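Local atomic coordinates of bacterial leucyl aminopeptidase (Legionella pneumophila, PDB entry 6ESL), a protein that probably acts as a secreted zinc-dependent aminopeptidase of the M28 family, cleaving amino acids from the N-termini of peptides and helping the bacterium acquire nutrients inside amoebas. Residues B[314-317]-B[321-324]; B[126-131]-B[375-380]; B[181-186]-B[259-264]. All coordinates share one frame; numbering follows the deposited sequence.

Contact 1. Residues B[314-317]-B[321-324]; sequences KLID and HVPV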
ATOM      1  N   LYS B 314       3.676  -3.242  10.182  1.00 30.18           N
ATOM      2  CA  LYS B 314       4.790  -3.072  11.125  1.00 34.98           C
ATOM      3  C   LYS B 314       4.432  -3.374  12.565  1.00 33.55           C
ATOM      4  O   LYS B 314       5.177  -4.038  13.259  1.00 34.48           O
ATOM      5  CB  LYS B 314       5.320  -1.637  11.064  1.00 40.05           C
ATOM      6  CG  LYS B 314       6.256  -1.437   9.885  1.00 45.51           C
ATOM      7  CD  LYS B 314       6.487   0.037   9.579  1.00 48.05           C
ATOM      8  CE  LYS B 314       7.570   0.627  10.495  1.00 47.21           C
ATOM      9  NZ  LYS B 314       7.550   2.080  10.155  1.00 47.66           N
ATOM     10  N   LEU B 315       3.250  -2.914  12.996  1.00 31.48           N
ATOM     11  CA  LEU B 315       2.777  -3.213  14.326  1.00 32.05           C
ATOM     12  C   LEU B 315       2.619  -4.691  14.479  1.00 32.43           C
ATOM     13  O   LEU B 315       2.964  -5.216  15.547  1.00 32.64           O
ATOM     14  CB  LEU B 315       1.438  -2.537  14.666  1.00 32.31           C
ATOM     15  CG  LEU B 315       1.399  -1.029  14.805  1.00 33.36           C
ATOM     16  CD1 LEU B 315      -0.037  -0.574  14.932  1.00 34.15           C
ATOM     17  CD2 LEU B 315       2.238  -0.584  16.034  1.00 35.24           C
ATOM     18  N   ILE B 316       2.081  -5.377  13.448  1.00 30.75           N
ATOM     19  CA  ILE B 316       1.917  -6.827  13.542  1.00 30.91           C
ATOM     20  C   ILE B 316       3.314  -7.474  13.723  1.00 34.55           C
ATOM     21  O   ILE B 316       3.538  -8.289  14.621  1.00 33.83           O
ATOM     22  CB  ILE B 316       1.172  -7.430  12.324  1.00 29.44           C
ATOM     23  CG1 ILE B 316      -0.311  -7.002  12.331  1.00 29.38           C
ATOM     24  CG2 ILE B 316       1.253  -8.917  12.364  1.00 30.25           C
ATOM     25  CD1 ILE B 316      -1.027  -7.052  10.988  1.00 28.45           C
ATOM     26  N   ASP B 317       4.246  -7.107  12.842  1.00 36.21           N
ATOM     27  CA  ASP B 317       5.539  -7.764  12.853  1.00 38.07           C
ATOM     28  C   ASP B 317       6.322  -7.489  14.176  1.00 39.00           C
ATOM     29  O   ASP B 317       6.808  -8.431  14.828  1.00 42.53           O
ATOM     30  CB  ASP B 317       6.352  -7.340  11.643  1.00 39.82           C
ATOM     31  CG  ASP B 317       7.731  -7.958  11.657  1.00 43.89           C
ATOM     32  OD1 ASP B 317       7.816  -9.193  11.552  1.00 50.07           O
ATOM     33  OD2 ASP B 317       8.713  -7.252  11.880  1.00 47.11           O
ATOM     34  N   HIS B 321       4.432 -10.635  16.201  1.00 39.58           N
ATOM     35  CA  HIS B 321       5.382 -11.677  15.803  1.00 40.05           C
ATOM     36  C   HIS B 321       4.704 -12.844  15.086  1.00 37.94           C
ATOM     37  O   HIS B 321       5.025 -13.968  15.343  1.00 37.16           O
ATOM     38  CB  HIS B 321       6.235 -12.151  17.019  1.00 45.72           C
ATOM     39  CG  HIS B 321       7.009 -11.042  17.646  1.00 48.34           C
ATOM     40  ND1 HIS B 321       6.822 -10.639  18.952  1.00 53.33           N
ATOM     41  CD2 HIS B 321       7.963 -10.229  17.127  1.00 52.39           C
ATOM     42  CE1 HIS B 321       7.637  -9.630  19.218  1.00 54.88           C
ATOM     43  NE2 HIS B 321       8.327  -9.354  18.120  1.00 55.01           N
ATOM     44  N   VAL B 322       3.833 -12.502  14.112  1.00 35.01           N
ATOM     45  CA  VAL B 322       3.312 -13.456  13.169  1.00 31.28           C
ATOM     46  C   VAL B 322       3.493 -12.882  11.745  1.00 30.12           C
ATOM     47  O   VAL B 322       3.731 -11.684  11.574  1.00 28.90           O
ATOM     48  CB  VAL B 322       1.842 -13.756  13.472  1.00 31.54           C
ATOM     49  CG1 VAL B 322       1.713 -14.397  14.882  1.00 31.93           C
ATOM     50  CG2 VAL B 322       0.977 -12.522  13.286  1.00 30.20           C
ATOM     51  N   PRO B 323       3.409 -13.737  10.706  1.00 29.00           N
ATOM     52  CA  PRO B 323       3.492 -13.204   9.338  1.00 28.19           C
ATOM     53  C   PRO B 323       2.274 -12.259   9.006  1.00 26.95           C
ATOM     54  O   PRO B 323       1.198 -12.317   9.616  1.00 25.63           O
ATOM     55  CB  PRO B 323       3.477 -14.473   8.468  1.00 28.65           C
ATOM     56  CG  PRO B 323       3.936 -15.635   9.417  1.00 30.44           C
ATOM     57  CD  PRO B 323       3.281 -15.210  10.735  1.00 30.52           C
ATOM     58  N   VAL B 324       2.482 -11.403   8.012  1.00 26.46           N
ATOM     59  CA  VAL B 324       1.502 -10.522   7.450  1.00 26.61           C
ATOM     60  C   VAL B 324       1.345 -10.863   5.988  1.00 26.91           C
ATOM     61  O   VAL B 324       2.314 -11.173   5.329  1.00 26.29           O
ATOM     62  CB  VAL B 324       1.975  -9.087   7.460  1.00 29.23           C
ATOM     63  CG1 VAL B 324       0.906  -8.148   6.887  1.00 28.69           C
ATOM     64  CG2 VAL B 324       2.268  -8.660   8.889  1.00 31.48           C
TER
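Ile316 points from the last turns of its helix onto the chain that follows, and its branch methyl CG2 does the touching. Two valine methyls meet it. Val324 CG2 lies 3.6 Å from Ile316 CG2, and Val322 CG2 lies 3.7 Å from the same Ile316 CG2. Both valine side chains run at a slant to the isoleucine. Ile316 holds CG2 opposite its backbone N, while Val322 tucks its own CG2 between its backbone N and carbonyl carbon to meet it. A backbone bond ties the helix end to the chain that leaves it. His321 N donates to Ile316 O, five positions earlier, at 3.0 Å (N-H...O angle 143°). His321 is the first residue to leave the helix and has positive phi, in the left-handed helical region, which turns the chain off the helix path. Its ring approaches Asp317 O obliquely, with His321 CD2 3.1 Å from that oxygen. Nearby, Lys314 forms a salt bridge with Asp325 of the second subunit. This helix end belongs to a beta-alpha-beta crossover that links the parallel strands 297-300 and 324-327 through helix 306-320. Ile316 also packs on Met297 and Val299 of strand 297-300 and on Leu382 of helix 373-391.

Contact 2. Residues B[126-131]-B[375-380]; sequences KEIVSD and HMTNFS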
ATOM      1  N   LYS B 126       0.888  -7.639  27.783  1.00 50.88           N
ATOM      2  CA  LYS B 126       0.907  -8.571  28.897  1.00 55.57           C
ATOM      3  C   LYS B 126      -0.339  -8.552  29.799  1.00 55.43           C
ATOM      4  O   LYS B 126      -0.553  -9.522  30.522  1.00 54.25           O
ATOM      5  CB  LYS B 126       2.205  -8.415  29.709  1.00 61.45           C
ATOM      6  CG  LYS B 126       3.377  -9.193  29.065  1.00 64.86           C
ATOM      7  CD  LYS B 126       4.743  -9.070  29.788  1.00 70.68           C
ATOM      8  CE  LYS B 126       5.759  -8.390  28.843  1.00 70.68           C
ATOM      9  NZ  LYS B 126       6.831  -7.787  29.689  1.00 76.75           N
ATOM     10  N   GLU B 127      -1.185  -7.515  29.718  1.00 54.07           N
ATOM     11  CA  GLU B 127      -2.449  -7.448  30.508  1.00 55.16           C
ATOM     12  C   GLU B 127      -3.662  -8.091  29.866  1.00 51.43           C
ATOM     13  O   GLU B 127      -4.670  -8.327  30.548  1.00 47.99           O
ATOM     14  CB  GLU B 127      -2.846  -6.007  30.806  1.00 59.38           C
ATOM     15  CG  GLU B 127      -1.773  -5.109  31.421  1.00 64.30           C
ATOM     16  CD  GLU B 127      -1.849  -5.060  32.916  1.00 69.65           C
ATOM     17  OE1 GLU B 127      -2.935  -5.339  33.460  1.00 75.66           O
ATOM     18  OE2 GLU B 127      -0.814  -4.816  33.546  1.00 75.15           O
ATOM     19  N   ILE B 128      -3.579  -8.346  28.552  1.00 46.98           N
ATOM     20  CA  ILE B 128      -4.701  -8.879  27.776  1.00 44.61           C
ATOM     21  C   ILE B 128      -4.968 -10.202  28.348  1.00 44.48           C
ATOM     22  O   ILE B 128      -3.990 -10.934  28.627  1.00 45.06           O
ATOM     23  CB  ILE B 128      -4.329  -9.104  26.264  1.00 42.73           C
ATOM     24  CG1 ILE B 128      -4.075  -7.773  25.531  1.00 45.28           C
ATOM     25  CG2 ILE B 128      -5.399  -9.921  25.535  1.00 40.13           C
ATOM     26  CD1 ILE B 128      -5.343  -7.017  25.256  1.00 47.33           C
ATOM     27  N   VAL B 129      -6.252 -10.507  28.561  1.00 42.49           N
ATOM     28  CA  VAL B 129      -6.678 -11.778  29.129  1.00 43.92           C
ATOM     29  C   VAL B 129      -7.552 -12.431  28.097  1.00 41.18           C
ATOM     30  O   VAL B 129      -8.663 -11.935  27.792  1.00 41.05           O
ATOM     31  CB  VAL B 129      -7.467 -11.621  30.453  1.00 45.90           C
ATOM     32  CG1 VAL B 129      -7.923 -12.949  31.030  1.00 47.19           C
ATOM     33  CG2 VAL B 129      -6.631 -10.879  31.464  1.00 48.09           C
ATOM     34  N   SER B 130      -7.047 -13.555  27.567  1.00 40.47           N
ATOM     35  CA  SER B 130      -7.717 -14.319  26.507  1.00 38.80           C
ATOM     36  C   SER B 130      -9.078 -14.758  26.931  1.00 38.40           C
ATOM     37  O   SER B 130     -10.088 -14.665  26.160  1.00 36.53           O
ATOM     38  CB  SER B 130      -6.858 -15.530  26.075  1.00 38.75           C
ATOM     39  OG  SER B 130      -5.753 -14.957  25.382  1.00 36.69           O
ATOM     40  N   ASP B 131      -9.141 -15.235  28.168  1.00 38.07           N
ATOM     41  CA  ASP B 131     -10.388 -15.696  28.687  1.00 38.53           C
ATOM     42  C   ASP B 131     -11.546 -14.654  28.643  1.00 35.95           C
ATOM     43  O   ASP B 131     -12.682 -15.044  28.440  1.00 34.37           O
ATOM     44  CB  ASP B 131     -10.275 -16.332  30.132  1.00 42.19           C
ATOM     45  CG  ASP B 131     -11.597 -16.922  30.526  1.00 45.63           C
ATOM     46  OD1 ASP B 131     -12.026 -17.917  29.855  1.00 46.89           O
ATOM     47  OD2 ASP B 131     -12.303 -16.288  31.387  1.00 50.78           O
ATOM     48  N   HIS B 375      -5.783 -16.389  17.845  1.00 26.87           N
ATOM     49  CA  HIS B 375      -5.989 -15.412  16.762  1.00 25.99           C
ATOM     50  C   HIS B 375      -6.759 -14.190  17.286  1.00 25.72           C
ATOM     51  O   HIS B 375      -6.332 -13.108  17.153  1.00 23.82           O
ATOM     52  CB  HIS B 375      -6.796 -16.057  15.661  1.00 25.62           C
ATOM     53  CG  HIS B 375      -6.366 -15.683  14.274  1.00 25.53           C
ATOM     54  ND1 HIS B 375      -7.227 -15.643  13.206  1.00 25.69           N
ATOM     55  CD2 HIS B 375      -5.150 -15.388  13.778  1.00 25.38           C
ATOM     56  CE1 HIS B 375      -6.568 -15.321  12.118  1.00 24.02           C
ATOM     57  NE2 HIS B 375      -5.305 -15.158  12.438  1.00 26.34           N
ATOM     58  N   MET B 376      -7.836 -14.421  18.015  1.00 26.35           N
ATOM     59  CA  MET B 376      -8.641 -13.335  18.563  1.00 26.97           C
ATOM     60  C   MET B 376      -7.847 -12.495  19.505  1.00 26.74           C
ATOM     61  O   MET B 376      -7.984 -11.315  19.556  1.00 25.02           O
ATOM     62  CB  MET B 376      -9.892 -13.860  19.253  1.00 28.13           C
ATOM     63  CG  MET B 376     -10.908 -14.442  18.308  1.00 28.77           C
ATOM     64  SD  MET B 376     -12.540 -14.830  18.943  1.00 29.48           S
ATOM     65  CE  MET B 376     -12.236 -16.285  19.914  1.00 29.45           C
ATOM     66  N   THR B 377      -7.017 -13.153  20.282  1.00 28.00           N
ATOM     67  CA  THR B 377      -6.112 -12.456  21.241  1.00 30.52           C
ATOM     68  C   THR B 377      -5.077 -11.578  20.499  1.00 29.15           C
ATOM     69  O   THR B 377      -4.785 -10.438  20.869  1.00 28.94           O
ATOM     70  CB  THR B 377      -5.411 -13.494  22.179  1.00 30.85           C
ATOM     71  OG1 THR B 377      -6.414 -14.224  22.878  1.00 31.42           O
ATOM     72  CG2 THR B 377      -4.550 -12.867  23.123  1.00 32.46           C
ATOM     73  N   ASN B 378      -4.552 -12.096  19.400  1.00 30.15           N
ATOM     74  CA  ASN B 378      -3.608 -11.349  18.568  1.00 28.05           C
ATOM     75  C   ASN B 378      -4.210 -10.066  17.991  1.00 26.63           C
ATOM     76  O   ASN B 378      -3.557  -9.020  17.975  1.00 26.79           O
ATOM     77  CB  ASN B 378      -3.025 -12.260  17.450  1.00 28.53           C
ATOM     78  CG  ASN B 378      -1.927 -13.204  17.954  1.00 31.07           C
ATOM     79  OD1 ASN B 378      -1.512 -14.181  17.225  1.00 31.74           O
ATOM     80  ND2 ASN B 378      -1.445 -12.972  19.193  1.00 28.26           N
ATOM     81  N   PHE B 379      -5.435 -10.148  17.551  1.00 25.37           N
ATOM     82  CA  PHE B 379      -6.155  -8.959  17.106  1.00 24.57           C
ATOM     83  C   PHE B 379      -6.437  -7.954  18.208  1.00 25.90           C
ATOM     84  O   PHE B 379      -6.219  -6.728  17.996  1.00 25.76           O
ATOM     85  CB  PHE B 379      -7.434  -9.338  16.319  1.00 23.15           C
ATOM     86  CG  PHE B 379      -7.140  -9.855  14.955  1.00 21.39           C
ATOM     87  CD1 PHE B 379      -6.954  -8.992  13.872  1.00 22.19           C
ATOM     88  CD2 PHE B 379      -7.026 -11.183  14.750  1.00 21.52           C
ATOM     89  CE1 PHE B 379      -6.736  -9.522  12.566  1.00 21.64           C
ATOM     90  CE2 PHE B 379      -6.636 -11.721  13.493  1.00 21.81           C
ATOM     91  CZ  PHE B 379      -6.500 -10.880  12.417  1.00 20.57           C
ATOM     92  N   SER B 380      -6.719  -8.476  19.423  1.00 27.28           N
ATOM     93  CA  SER B 380      -6.924  -7.615  20.564  1.00 28.26           C
ATOM     94  C   SER B 380      -5.629  -6.884  20.875  1.00 29.58           C
ATOM     95  O   SER B 380      -5.608  -5.652  21.169  1.00 30.40           O
ATOM     96  CB  SER B 380      -7.477  -8.446  21.730  1.00 30.03           C
ATOM     97  OG  SER B 380      -7.924  -7.600  22.753  1.00 33.45           O
TER
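Ser130 and Thr377 meet through their hydroxyls, with Ser130 OG at hydrogen-bonding distance, 2.7 Å, from Thr377 OG1. Both oxygens lie opposite their own carbonyl carbons (chi1 -71° for Ser130 and -59° for Thr377). For Thr377 this turns OG1 back along the helix, where it also bonds to Leu373 O, so one hydroxyl links its own helix turn to the incoming chain. The same rotation sends Thr377 CG2 opposite the backbone N. There it lies 3.3 Å from Ser130 OG and 3.9 Å from Ile128 CG2. Ser130 begins helix 130-142, after the N-cap residue Val129. Helix 373-391, the last of the chain, packs with helix 220-239 in the alpha/beta zinc-exopeptidase fold. The contact sets the start of helix 130-142 against the flank of helix 373-391. Val129 N bonds to Glu232 OE2 of helix 220-239. Ile128 and Thr377 run past each other in opposite directions. The ethyl arm of Ile128 bends back at its second torsion (chi2 -74°), which brings Ile128 CD1 to 3.6 Å from Ser380 OG. Ser380 OG is itself hydrogen-bonded to Ser229 O. The Ile128 side chain also packs on Val236, Lys381 and Val384.

Contact 3. Residues B[181-186]-B[259-264]; sequences VKTGWY and GLVGSQ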
ATOM      1  N   VAL B 181     -25.412   6.551  18.902  1.00 42.02           N
ATOM      2  CA  VAL B 181     -25.772   7.216  17.684  1.00 43.14           C
ATOM      3  C   VAL B 181     -26.871   6.436  16.995  1.00 42.45           C
ATOM      4  O   VAL B 181     -26.698   5.288  16.629  1.00 39.95           O
ATOM      5  CB  VAL B 181     -24.575   7.331  16.754  1.00 42.23           C
ATOM      6  CG1 VAL B 181     -25.011   7.994  15.432  1.00 42.12           C
ATOM      7  CG2 VAL B 181     -23.490   8.170  17.412  1.00 43.61           C
ATOM      8  N   LYS B 182     -28.003   7.092  16.790  1.00 44.37           N
ATOM      9  CA  LYS B 182     -29.133   6.502  16.104  1.00 45.60           C
ATOM     10  C   LYS B 182     -28.878   6.057  14.644  1.00 43.12           C
ATOM     11  O   LYS B 182     -27.947   6.509  13.953  1.00 39.88           O
ATOM     12  CB  LYS B 182     -30.372   7.410  16.237  1.00 50.50           C
ATOM     13  CG  LYS B 182     -30.861   7.479  17.653  1.00 56.26           C
ATOM     14  CD  LYS B 182     -32.067   8.403  17.741  1.00 63.08           C
ATOM     15  CE  LYS B 182     -32.588   8.467  19.148  1.00 67.79           C
ATOM     16  NZ  LYS B 182     -33.748   9.408  19.153  1.00 71.09           N
ATOM     17  N   THR B 183     -29.698   5.093  14.244  1.00 42.72           N
ATOM     18  CA  THR B 183     -29.507   4.366  12.973  1.00 39.67           C
ATOM     19  C   THR B 183     -30.729   4.506  12.042  1.00 40.58           C
ATOM     20  O   THR B 183     -31.181   3.532  11.476  1.00 38.32           O
ATOM     21  CB  THR B 183     -29.281   2.904  13.298  1.00 37.88           C
ATOM     22  OG1 THR B 183     -28.378   2.789  14.421  1.00 37.38           O
ATOM     23  CG2 THR B 183     -28.627   2.230  12.084  1.00 37.02           C
ATOM     24  N   GLY B 184     -31.344   5.677  12.009  1.00 43.11           N
ATOM     25  CA  GLY B 184     -32.621   5.830  11.296  1.00 45.16           C
ATOM     26  C   GLY B 184     -33.703   4.818  11.643  1.00 44.39           C
ATOM     27  O   GLY B 184     -34.051   4.675  12.794  1.00 47.02           O
ATOM     28  N   TRP B 185     -34.293   4.185  10.624  1.00 44.95           N
ATOM     29  CA  TRP B 185     -35.403   3.287  10.885  1.00 47.83           C
ATOM     30  C   TRP B 185     -34.958   2.074  11.648  1.00 43.60           C
ATOM     31  O   TRP B 185     -35.758   1.362  12.215  1.00 42.85           O
ATOM     32  CB  TRP B 185     -36.302   3.101   9.563  1.00 51.55           C
ATOM     33  CG  TRP B 185     -35.816   1.915   8.920  1.00 55.02           C
ATOM     34  CD1 TRP B 185     -34.604   1.785   8.343  1.00 58.05           C
ATOM     35  CD2 TRP B 185     -36.419   0.617   8.904  1.00 58.47           C
ATOM     36  NE1 TRP B 185     -34.407   0.506   7.933  1.00 63.26           N
ATOM     37  CE2 TRP B 185     -35.508  -0.245   8.262  1.00 57.79           C
ATOM     38  CE3 TRP B 185     -37.641   0.093   9.346  1.00 60.44           C
ATOM     39  CZ2 TRP B 185     -35.771  -1.593   8.050  1.00 53.95           C
ATOM     40  CZ3 TRP B 185     -37.905  -1.266   9.132  1.00 59.87           C
ATOM     41  CH2 TRP B 185     -36.971  -2.087   8.488  1.00 56.84           C
ATOM     42  N   TYR B 186     -33.657   1.787  11.663  1.00 40.53           N
ATOM     43  CA  TYR B 186     -33.194   0.624  12.391  1.00 39.48           C
ATOM     44  C   TYR B 186     -33.223   0.893  13.882  1.00 41.30           C
ATOM     45  O   TYR B 186     -32.690   1.919  14.345  1.00 40.20           O
ATOM     46  CB  TYR B 186     -31.756   0.245  11.996  1.00 37.37           C
ATOM     47  CG  TYR B 186     -31.666  -0.258  10.577  1.00 35.58           C
ATOM     48  CD1 TYR B 186     -31.943  -1.585  10.265  1.00 34.30           C
ATOM     49  CD2 TYR B 186     -31.353   0.602   9.540  1.00 36.59           C
ATOM     50  CE1 TYR B 186     -31.979  -2.041   8.944  1.00 34.89           C
ATOM     51  CE2 TYR B 186     -31.278   0.155   8.220  1.00 35.76           C
ATOM     52  CZ  TYR B 186     -31.599  -1.215   7.937  1.00 34.67           C
ATOM     53  OH  TYR B 186     -31.615  -1.688   6.621  1.00 33.78           O
ATOM     54  N   GLY B 259     -25.479  -2.807   4.945  1.00 22.81           N
ATOM     55  CA  GLY B 259     -24.711  -1.956   4.044  1.00 23.08           C
ATOM     56  C   GLY B 259     -23.912  -0.774   4.661  1.00 23.65           C
ATOM     57  O   GLY B 259     -23.715   0.295   4.014  1.00 23.18           O
ATOM     58  N   LEU B 260     -23.441  -0.976   5.879  1.00 22.85           N
ATOM     59  CA  LEU B 260     -22.518  -0.054   6.575  1.00 23.39           C
ATOM     60  C   LEU B 260     -23.394   1.085   7.231  1.00 25.90           C
ATOM     61  O   LEU B 260     -22.909   2.193   7.417  1.00 26.72           O
ATOM     62  CB  LEU B 260     -21.404   0.488   5.719  1.00 22.83           C
ATOM     63  CG  LEU B 260     -20.619  -0.490   4.816  1.00 22.20           C
ATOM     64  CD1 LEU B 260     -19.369   0.201   4.258  1.00 22.14           C
ATOM     65  CD2 LEU B 260     -20.155  -1.641   5.642  1.00 21.80           C
ATOM     66  N   VAL B 261     -24.675   0.813   7.452  1.00 26.38           N
ATOM     67  CA  VAL B 261     -25.544   1.862   7.888  1.00 29.05           C
ATOM     68  C   VAL B 261     -25.084   2.621   9.136  1.00 29.15           C
ATOM     69  O   VAL B 261     -25.141   3.837   9.163  1.00 28.57           O
ATOM     70  CB  VAL B 261     -26.992   1.331   8.127  1.00 31.45           C
ATOM     71  CG1 VAL B 261     -27.949   2.487   8.550  1.00 33.88           C
ATOM     72  CG2 VAL B 261     -27.517   0.720   6.835  1.00 31.38           C
ATOM     73  N   GLY B 262     -24.684   1.883  10.161  1.00 27.85           N
ATOM     74  CA  GLY B 262     -24.303   2.446  11.436  1.00 29.26           C
ATOM     75  C   GLY B 262     -23.041   3.249  11.336  1.00 28.48           C
ATOM     76  O   GLY B 262     -22.983   4.379  11.842  1.00 29.13           O
ATOM     77  N   SER B 263     -22.053   2.718  10.622  1.00 27.64           N
ATOM     78  CA  SER B 263     -20.778   3.402  10.463  1.00 26.56           C
ATOM     79  C   SER B 263     -21.015   4.737   9.775  1.00 29.00           C
ATOM     80  O   SER B 263     -20.396   5.743  10.122  1.00 30.28           O
ATOM     81  CB  SER B 263     -19.807   2.549   9.644  1.00 25.02           C
ATOM     82  OG  SER B 263     -20.327   2.283   8.353  1.00 24.14           O
ATOM     83  N   GLN B 264     -21.914   4.743   8.796  1.00 29.32           N
ATOM     84  CA  GLN B 264     -22.250   5.966   8.078  1.00 31.73           C
ATOM     85  C   GLN B 264     -22.867   6.985   9.035  1.00 32.90           C
ATOM     86  O   GLN B 264     -22.566   8.176   8.965  1.00 31.38           O
ATOM     87  CB  GLN B 264     -23.216   5.667   6.931  1.00 35.23           C
ATOM     88  CG  GLN B 264     -22.612   4.832   5.812  1.00 39.29           C
ATOM     89  CD  GLN B 264     -23.618   4.495   4.729  1.00 43.08           C
ATOM     90  OE1 GLN B 264     -24.267   3.451   4.771  1.00 50.16           O
ATOM     91  NE2 GLN B 264     -23.752   5.383   3.750  1.00 35.93           N
TER
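The two end residues of a beta-hairpin turn, Thr183 and Tyr186, pack against Val261 in the first turn of helix 261-272. The hairpin joins the antiparallel strands 176-183 and 188-195 of the large mixed sheet. Its type II' turn is closed by Tyr186 N to Thr183 O at 3.0 Å, and Gly184 takes its positive-phi corner. Thr183 keeps CG2 opposite its backbone N, and this methyl meets Val261 CG1 at 3.6 Å, the two side chains slanting across each other. The other branch, Thr183 OG1, is hydrogen-bonded to Gln188 O within the hairpin. Val261 likewise holds CG1 opposite its backbone N (chi1 -178°), where it reaches both turn residues. The next residue also touches: Gly262 CA is 4.4 Å from Thr183 CG2. The Val261 side chain is about 12 Å from a bound zinc ion, and the zinc ligand Glu257 lies just ahead of 259-264 in the chain. The Tyr186 hydroxyl is hydrogen-bonded to Arg258 NE and to Glu22 OE2 of the second subunit. The Tyr186 ring and the Val261 side chain cross at about a right angle. Val261 CG1 approaches the ring obliquely, 4.0 Å from Tyr186 CD2, and Val261 CG2 is 4.0 Å from Tyr186 CE2.

Contact 2 joins parts of the chain 244 residues apart and encloses the other two. Contact 3 closes first, and contact 1 follows it. Contacts 1 and 2 are neighbours, with centres 15 Å apart. They touch where Val322 CG1 lies 4.0 Å from Asn378 OD1, and helix 373-391 serves both. Contact 3 lies across the chain's centre from contact 1, with centres 33 Å apart, and its centre is 29 Å from that of contact 2. Contacts 1 and 3 involve opposite outermost strands of the eight-stranded sheet, 324-327 and 176-183. Both have residues that meet the second subunit, so the dimer interface reaches both of these regions.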